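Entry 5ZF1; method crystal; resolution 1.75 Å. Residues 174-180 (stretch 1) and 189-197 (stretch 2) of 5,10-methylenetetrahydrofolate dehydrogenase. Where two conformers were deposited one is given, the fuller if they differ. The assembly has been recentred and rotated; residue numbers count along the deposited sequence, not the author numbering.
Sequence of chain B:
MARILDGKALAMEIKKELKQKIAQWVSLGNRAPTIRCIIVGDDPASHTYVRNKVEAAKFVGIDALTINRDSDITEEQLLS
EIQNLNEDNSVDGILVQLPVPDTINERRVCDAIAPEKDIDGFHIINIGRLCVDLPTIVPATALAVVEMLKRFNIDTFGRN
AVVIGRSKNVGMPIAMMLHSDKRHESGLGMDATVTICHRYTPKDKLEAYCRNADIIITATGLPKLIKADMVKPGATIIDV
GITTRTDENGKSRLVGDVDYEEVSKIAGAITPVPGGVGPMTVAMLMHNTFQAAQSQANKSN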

# COMPACT_ATOMS: atom_id res chain seq x y z
N ILE B 174 -3.30 7.83 -3.49
CA ILE B 174 -2.71 8.72 -4.50
C ILE B 174 -1.23 8.39 -4.68
O ILE B 174 -0.75 8.22 -5.81
N ALA B 175 -0.48 8.33 -3.57
CA ALA B 175 0.94 8.01 -3.68
C ALA B 175 1.17 6.66 -4.32
O ALA B 175 2.08 6.49 -5.14
N MET B 176 0.33 5.66 -3.97
CA MET B 176 0.51 4.32 -4.50
C MET B 176 0.37 4.30 -6.02
O MET B 176 1.17 3.66 -6.71
N MET B 177 -0.62 5.00 -6.54
CA MET B 177 -0.86 5.05 -7.98
C MET B 177 0.22 5.84 -8.69
O MET B 177 0.63 5.50 -9.81
N LEU B 178 0.66 6.93 -8.07
CA LEU B 178 1.65 7.78 -8.71
C LEU B 178 2.95 7.04 -8.97
O LEU B 178 3.68 7.37 -9.91
N HIS B 179 3.28 6.05 -8.13
CA HIS B 179 4.48 5.25 -8.35
C HIS B 179 4.14 3.86 -8.89
O HIS B 179 4.95 2.94 -8.80
N SER B 180 2.97 3.70 -9.50
CA SER B 180 2.66 2.40 -10.07
C SER B 180 3.56 2.15 -11.27
O SER B 180 4.05 3.09 -11.89
N GLY B 189 -0.30 2.77 -14.24
CA GLY B 189 1.11 2.96 -13.98
C GLY B 189 1.71 4.29 -14.38
O GLY B 189 2.00 4.55 -15.56
N MET B 190 1.97 5.12 -13.38
CA MET B 190 2.47 6.46 -13.60
C MET B 190 3.98 6.58 -13.44
O MET B 190 4.58 7.47 -14.06
N ASP B 191 4.61 5.72 -12.63
CA ASP B 191 6.07 5.61 -12.60
C ASP B 191 6.76 6.91 -12.17
O ASP B 191 7.90 7.16 -12.52
N ALA B 192 6.10 7.72 -11.36
CA ALA B 192 6.77 8.86 -10.76
C ALA B 192 7.63 8.41 -9.57
O ALA B 192 7.43 7.34 -9.00
N THR B 193 8.59 9.27 -9.21
CA THR B 193 9.37 9.13 -7.98
C THR B 193 8.62 9.93 -6.91
O THR B 193 8.56 11.15 -6.98
N VAL B 194 8.08 9.25 -5.89
CA VAL B 194 7.08 9.86 -5.01
C VAL B 194 7.69 10.05 -3.64
O VAL B 194 8.27 9.12 -3.10
N THR B 195 7.54 11.25 -3.08
CA THR B 195 7.86 11.49 -1.67
C THR B 195 6.54 11.66 -0.94
O THR B 195 5.70 12.44 -1.37
N ILE B 196 6.37 10.93 0.16
CA ILE B 196 5.19 11.04 1.01
C ILE B 196 5.59 11.94 2.17
O ILE B 196 6.44 11.56 2.98
N CYS B 197 5.01 13.13 2.22
CA CYS B 197 5.15 14.04 3.35
C CYS B 197 3.86 14.00 4.15
O CYS B 197 2.80 13.62 3.65

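What does the helical part of stretch 1 offer to the strand? Helix 174-178 runs nearly antiparallel to strand 193-197, at 164°, and their axes approach to 8.5 Å. Ile 174 (chi1 m, chi2 t) is out of reach, whereas Ala 175 points its CB toward the strand. Ala 175 CB lies 3.9 Å from Val 194 CG1 and, also at 3.9 Å, from Ile 196 CG1. Val 194, with chi1 t, points toward the helix; Ile 196 leaves its backbone sideways, but its m, t rotamer brings the end of the side chain nearer. Thr 193 and Thr 195, both with chi1 m, point away and find their hydrogen bonds elsewhere in the structure.

How do the two methionines and the leucine at the end of the helix differ? Met 176, in the t, p, p conformer given, points away and makes no contact. Met 177 points sideways, and its contact is made by the backbone: its O lies 3.1 Å from CG of Met 190. Leu 178 is directed away overall, with chi1 off its well at -100° and chi2 p, yet its CB touches CG2 of Val 194 at 3.6 Å. Leu 178 CD1 also sits 4.3 Å from Met 190 SD, a looser apolar contact. Met 190 leaves its CA sideways in an m, t, p rotamer, and its end leads away. Beside this packing, Ala 192 N donates to Leu 178 O at 2.8 Å, a backbone hydrogen bond that ties the helix end to the approach to the strand.

Where does His 179 fit once the helix has ended? It is the first residue to leave helical phi/psi, and its CA-to-CB bond points sideways, with chi1 p and chi2 at 75°. His 179 CB lies 3.5 Å from Ala 192 O and 3.7 Å from Val 194 CG2. That valine methyl group sits at the edge of the imidazole, near its plane, so it does not cover a ring face. Val 194 thus touches Ala 175, Leu 178 and His 179.

What makes the turn at Ser 180 polar? With chi1 p, its OG accepts a hydrogen bond from Met 190 N at 3.1 Å, although the placement of OG is less certain. Ser 180 OG also comes within 3.0 Å of CA of Gly 189, which has no side chain. Asp 191 N gives a weak hydrogen bond to Ser 180 O at 2.8 Å, while the Asp 191 side chain, chi1 m, is directed away overall and its carboxylate oxygens are hydrogen-bonded outside this contact.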

# COMPACT_ATOMS: atom_id res chain seq x y z
CB ILE B 174 -2.91 10.19 -4.11
CG1 ILE B 174 -4.38 10.58 -4.28
CG2 ILE B 174 -1.97 11.08 -4.95
CD1 ILE B 174 -4.71 11.99 -3.84
CB ALA B 175 1.61 8.06 -2.30
CB MET B 176 -0.49 3.36 -3.86
CG MET B 176 -0.27 1.87 -4.17
SD MET B 176 1.27 1.15 -3.50
CE MET B 176 1.13 1.43 -1.74
CB MET B 177 -2.20 5.71 -8.29
CG MET B 177 -3.32 5.32 -7.40
SD MET B 177 -4.72 4.92 -8.40
CE MET B 177 -3.98 3.51 -9.17
CB LEU B 178 1.89 9.01 -7.83
CG LEU B 178 1.21 10.32 -8.19
CD1 LEU B 178 -0.29 10.20 -8.20
CD2 LEU B 178 1.67 11.36 -7.18
CB HIS B 179 5.36 5.21 -7.09
CG HIS B 179 4.82 4.43 -5.93
ND1 HIS B 179 4.80 3.05 -5.89
CD2 HIS B 179 4.37 4.84 -4.72
CE1 HIS B 179 4.30 2.65 -4.73
NE2 HIS B 179 4.03 3.72 -4.00
CB SER B 180 1.18 2.30 -10.44
OG SER B 180 0.70 3.49 -11.03
CB MET B 190 1.77 7.43 -12.66
CG MET B 190 0.32 7.06 -12.45
SD MET B 190 -0.67 8.51 -12.09
CE MET B 190 -0.91 9.20 -13.72
CB ASP B 191 6.62 5.14 -13.96
CG ASP B 191 6.40 3.65 -14.19
OD1 ASP B 191 6.97 2.86 -13.40
OD2 ASP B 191 5.67 3.24 -15.13
CB ALA B 192 5.76 9.90 -10.29
CB THR B 193 10.78 9.70 -8.18
OG1 THR B 193 11.42 9.02 -9.27
CG2 THR B 193 11.63 9.51 -6.90
CB VAL B 194 5.82 8.99 -4.91
CG1 VAL B 194 4.83 9.58 -3.92
CG2 VAL B 194 5.14 8.85 -6.26
CB THR B 195 8.71 12.74 -1.49
OG1 THR B 195 9.91 12.63 -2.25
CG2 THR B 195 9.03 12.96 0.02
CB ILE B 196 4.74 9.67 1.53
CG1 ILE B 196 4.35 8.76 0.35
CG2 ILE B 196 3.56 9.84 2.47
CD1 ILE B 196 4.41 7.29 0.72
CB CYS B 197 5.43 15.47 2.88
SG CYS B 197 7.01 15.68 2.03